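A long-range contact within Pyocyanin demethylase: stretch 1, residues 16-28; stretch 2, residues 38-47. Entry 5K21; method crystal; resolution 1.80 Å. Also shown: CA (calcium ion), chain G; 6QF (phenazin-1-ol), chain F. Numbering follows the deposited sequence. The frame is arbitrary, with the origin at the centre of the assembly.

Stretch 1 16-28: TLDVKNDQVAKHD
Stretch 2, residues 38-47: DMDIFSDILS

Strands 16-27 and 39-47 pair antiparallel, their directions 145° apart, with extended backbones throughout except at Asp22 (phi/psi -103/-71). Paired amides and carbonyls satisfy each other at Asp18-Ser47, Lys20-Ile45, Ala25-Ile41 and His27-Met39; the shortest bond runs from His27 N to Met39 O (2.6 Å), its return from Met39 N to His27 O (3.1 Å).

At Asp22 the register shifts by one residue, a bulge: Ser43 O accepts from Asp22 N at 2.8 Å and only weakly from Gln23 N at 3.5 Å. Ser43, chi1 p, compensates, its OG accepting from Gln23 N at 3.3 Å, while Ser43 N donates to Gln23 O at 2.9 Å. Beside it, Asn21 (chi1 m) gives its amide ND2 to the carboxylate OD1 of Asp44 (chi1 m) at 2.7 Å. One water donates to Asp22 OD2 (2.8 Å) and Asp44 O (3.1 Å); another joins Asp18 OD2 (2.7 Å) to Ser47 OG (2.9 Å).

On the face of Val19, Val24 and Phe42, apolar carbons pack, Val19 CG2 lying 3.9 Å from Leu46 CD2. There phenazin-1-ol lies over the Phe42 ring (chi1 p), and its O19 donates to Asp40 OD2 at 2.6 Å. Beyond the strands, calcium suits the acidic pair: Asp28 OD1 binds it at 2.2 Å, Asp38 OD1 and OD2 at 2.4 and 2.6 Å.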

# COMPACT_ATOMS: atom_id res chain seq x y z
N THR B 16 7.37 -17.66 15.01
CA THR B 16 7.73 -18.46 13.85
C THR B 16 6.46 -19.02 13.24
O THR B 16 5.81 -19.89 13.84
CB THR B 16 8.66 -19.61 14.24
OG1 THR B 16 9.79 -19.12 14.96
CG2 THR B 16 9.11 -20.35 13.00
N LEU B 17 6.11 -18.58 12.04
CA LEU B 17 4.88 -18.99 11.38
C LEU B 17 5.17 -19.82 10.14
O LEU B 17 5.98 -19.43 9.29
CB LEU B 17 4.04 -17.78 10.99
CG LEU B 17 3.73 -16.83 12.14
CD1 LEU B 17 3.03 -15.63 11.59
CD2 LEU B 17 2.89 -17.50 13.22
N ASP B 18 4.50 -20.97 10.03
CA ASP B 18 4.53 -21.77 8.82
C ASP B 18 3.49 -21.23 7.84
O ASP B 18 2.37 -20.89 8.22
CB ASP B 18 4.26 -23.23 9.14
CG ASP B 18 5.29 -23.79 10.13
OD1 ASP B 18 6.47 -23.37 10.05
OD2 ASP B 18 4.90 -24.56 11.03
N VAL B 19 3.90 -21.10 6.58
CA VAL B 19 3.15 -20.38 5.57
C VAL B 19 2.83 -21.34 4.43
O VAL B 19 3.72 -22.01 3.90
CB VAL B 19 3.93 -19.15 5.07
CG1 VAL B 19 3.11 -18.33 4.11
CG2 VAL B 19 4.34 -18.28 6.25
N LYS B 20 1.55 -21.46 4.11
CA LYS B 20 1.09 -22.25 2.97
C LYS B 20 0.39 -21.32 1.99
O LYS B 20 -0.61 -20.70 2.35
CB LYS B 20 0.14 -23.36 3.43
N ASN B 21 0.92 -21.20 0.76
CA ASN B 21 0.23 -20.38 -0.23
C ASN B 21 -1.18 -20.91 -0.43
O ASN B 21 -1.39 -22.10 -0.64
CB ASN B 21 0.98 -20.40 -1.57
CG ASN B 21 2.40 -19.89 -1.47
OD1 ASN B 21 3.28 -20.37 -2.18
ND2 ASN B 21 2.63 -18.91 -0.60
N ASP B 22 -2.16 -19.99 -0.42
CA ASP B 22 -3.57 -20.36 -0.53
C ASP B 22 -4.06 -20.06 -1.95
O ASP B 22 -4.31 -20.99 -2.72
CB ASP B 22 -4.40 -19.58 0.50
CG ASP B 22 -5.82 -20.05 0.60
OD1 ASP B 22 -6.30 -20.78 -0.30
OD2 ASP B 22 -6.48 -19.68 1.60
N GLN B 23 -4.21 -18.79 -2.30
CA GLN B 23 -4.54 -18.40 -3.67
C GLN B 23 -3.54 -17.34 -4.12
O GLN B 23 -3.11 -16.49 -3.35
CB GLN B 23 -5.96 -17.84 -3.79
CG GLN B 23 -7.03 -18.84 -3.42
CD GLN B 23 -8.44 -18.31 -3.54
OE1 GLN B 23 -8.66 -17.20 -4.00
NE2 GLN B 23 -9.42 -19.11 -3.11
N VAL B 24 -3.18 -17.38 -5.40
CA VAL B 24 -2.18 -16.47 -5.94
C VAL B 24 -2.56 -16.11 -7.36
O VAL B 24 -3.03 -16.96 -8.12
CB VAL B 24 -0.78 -17.10 -5.91
CG1 VAL B 24 0.25 -16.13 -6.53
CG2 VAL B 24 -0.40 -17.52 -4.48
N ALA B 25 -2.37 -14.84 -7.71
CA ALA B 25 -2.43 -14.37 -9.09
C ALA B 25 -1.13 -13.67 -9.43
O ALA B 25 -0.72 -12.74 -8.73
CB ALA B 25 -3.61 -13.42 -9.31
N LYS B 26 -0.49 -14.10 -10.51
CA LYS B 26 0.68 -13.41 -11.04
C LYS B 26 0.23 -12.64 -12.27
O LYS B 26 -0.08 -13.24 -13.30
CB LYS B 26 1.82 -14.37 -11.36
CG LYS B 26 2.37 -15.04 -10.12
CD LYS B 26 3.40 -16.11 -10.37
CE LYS B 26 3.95 -16.56 -9.03
NZ LYS B 26 4.72 -17.83 -9.02
N HIS B 27 0.11 -11.32 -12.14
CA HIS B 27 -0.31 -10.50 -13.27
C HIS B 27 0.92 -10.19 -14.13
O HIS B 27 1.84 -9.50 -13.69
CB HIS B 27 -0.94 -9.20 -12.78
CG HIS B 27 -2.27 -9.37 -12.12
ND1 HIS B 27 -3.20 -10.30 -12.54
CD2 HIS B 27 -2.82 -8.73 -11.06
CE1 HIS B 27 -4.27 -10.22 -11.76
NE2 HIS B 27 -4.07 -9.27 -10.87
N ASP B 28 0.90 -10.69 -15.36
CA ASP B 28 1.96 -10.40 -16.32
C ASP B 28 1.45 -9.26 -17.17
O ASP B 28 0.88 -9.45 -18.24
CB ASP B 28 2.29 -11.63 -17.16
CG ASP B 28 3.48 -11.39 -18.06
OD1 ASP B 28 3.94 -10.23 -18.13
OD2 ASP B 28 3.95 -12.35 -18.70
N ASP B 38 4.76 -5.69 -13.43
CA ASP B 38 4.07 -6.91 -13.13
C ASP B 38 3.71 -6.90 -11.65
O ASP B 38 4.23 -6.11 -10.86
CB ASP B 38 4.91 -8.12 -13.52
CG ASP B 38 5.07 -8.24 -15.03
OD1 ASP B 38 4.26 -7.62 -15.76
OD2 ASP B 38 5.95 -8.96 -15.51
N MET B 39 2.80 -7.79 -11.28
CA MET B 39 2.27 -7.75 -9.93
C MET B 39 1.78 -9.12 -9.50
O MET B 39 1.20 -9.86 -10.30
CB MET B 39 1.14 -6.73 -9.90
CG MET B 39 0.40 -6.54 -8.63
SD MET B 39 -1.03 -5.51 -9.01
CE MET B 39 -0.36 -4.26 -10.06
N ASP B 40 2.02 -9.44 -8.24
CA ASP B 40 1.49 -10.65 -7.62
C ASP B 40 0.54 -10.25 -6.52
O ASP B 40 0.87 -9.38 -5.70
CB ASP B 40 2.59 -11.52 -7.03
CG ASP B 40 3.52 -12.08 -8.07
OD1 ASP B 40 3.24 -11.97 -9.29
OD2 ASP B 40 4.56 -12.62 -7.65
N ILE B 41 -0.61 -10.91 -6.47
CA ILE B 41 -1.58 -10.73 -5.39
C ILE B 41 -1.81 -12.11 -4.79
O ILE B 41 -1.93 -13.09 -5.53
CB ILE B 41 -2.88 -10.08 -5.91
CG1 ILE B 41 -2.57 -8.66 -6.41
CG2 ILE B 41 -3.93 -10.03 -4.81
CD1 ILE B 41 -3.67 -7.99 -7.20
N PHE B 42 -1.79 -12.21 -3.47
CA PHE B 42 -1.74 -13.55 -2.88
C PHE B 42 -2.37 -13.58 -1.49
O PHE B 42 -2.54 -12.55 -0.82
CB PHE B 42 -0.31 -14.05 -2.77
CG PHE B 42 0.58 -13.12 -1.99
CD1 PHE B 42 1.17 -12.02 -2.60
CD2 PHE B 42 0.77 -13.30 -0.64
CE1 PHE B 42 1.97 -11.14 -1.87
CE2 PHE B 42 1.55 -12.44 0.09
CZ PHE B 42 2.15 -11.35 -0.53
N SER B 43 -2.68 -14.80 -1.05
CA SER B 43 -3.14 -15.08 0.30
C SER B 43 -2.46 -16.36 0.74
O SER B 43 -2.09 -17.20 -0.08
CB SER B 43 -4.67 -15.24 0.38
OG SER B 43 -5.16 -16.20 -0.56
N ASP B 44 -2.31 -16.50 2.06
CA ASP B 44 -1.64 -17.65 2.66
C ASP B 44 -2.43 -18.11 3.88
O ASP B 44 -3.17 -17.34 4.49
CB ASP B 44 -0.21 -17.32 3.09
CG ASP B 44 0.63 -16.76 1.96
OD1 ASP B 44 1.18 -17.57 1.18
OD2 ASP B 44 0.73 -15.53 1.83
N ILE B 45 -2.24 -19.38 4.21
CA ILE B 45 -2.70 -19.97 5.46
C ILE B 45 -1.50 -20.03 6.41
O ILE B 45 -0.42 -20.51 6.03
CB ILE B 45 -3.28 -21.38 5.24
CG1 ILE B 45 -4.52 -21.33 4.34
CG2 ILE B 45 -3.60 -22.05 6.57
CD1 ILE B 45 -5.70 -20.68 4.99
N LEU B 46 -1.68 -19.56 7.63
CA LEU B 46 -0.60 -19.55 8.61
C LEU B 46 -0.86 -20.60 9.67
O LEU B 46 -1.98 -20.73 10.16
CB LEU B 46 -0.47 -18.17 9.27
CG LEU B 46 -0.41 -17.02 8.27
CD1 LEU B 46 -0.46 -15.67 9.00
CD2 LEU B 46 0.84 -17.12 7.43
N SER B 47 0.18 -21.36 10.03
CA SER B 47 0.02 -22.39 11.04
C SER B 47 1.26 -22.46 11.92
O SER B 47 2.36 -22.05 11.54
CB SER B 47 -0.26 -23.75 10.39
OG SER B 47 0.80 -24.17 9.58
CA CA G . 5.19 -8.37 -17.89
C4 6QF F . 4.59 -13.50 -2.85
C5 6QF F . 4.38 -13.71 -4.30
C6 6QF F . 3.69 -14.77 -4.80
C10 6QF F . 4.82 -13.32 -0.11
C13 6QF F . 5.68 -12.09 1.83
C15 6QF F . 6.14 -11.25 -0.35
C1 6QF F . 3.10 -15.73 -3.91
C2 6QF F . 3.25 -15.58 -2.58
C3 6QF F . 3.99 -14.48 -1.96
N7 6QF F . 4.13 -14.37 -0.62
N8 6QF F . 5.29 -12.46 -2.34
C9 6QF F . 5.42 -12.34 -0.98
C11 6QF F . 5.01 -13.12 1.32
C14 6QF F . 6.27 -11.12 0.97
O19 6QF F . 4.94 -12.79 -5.11
O HOH W 1 2.50 -25.71 11.39
O HOH W 2 -5.92 -17.42 3.15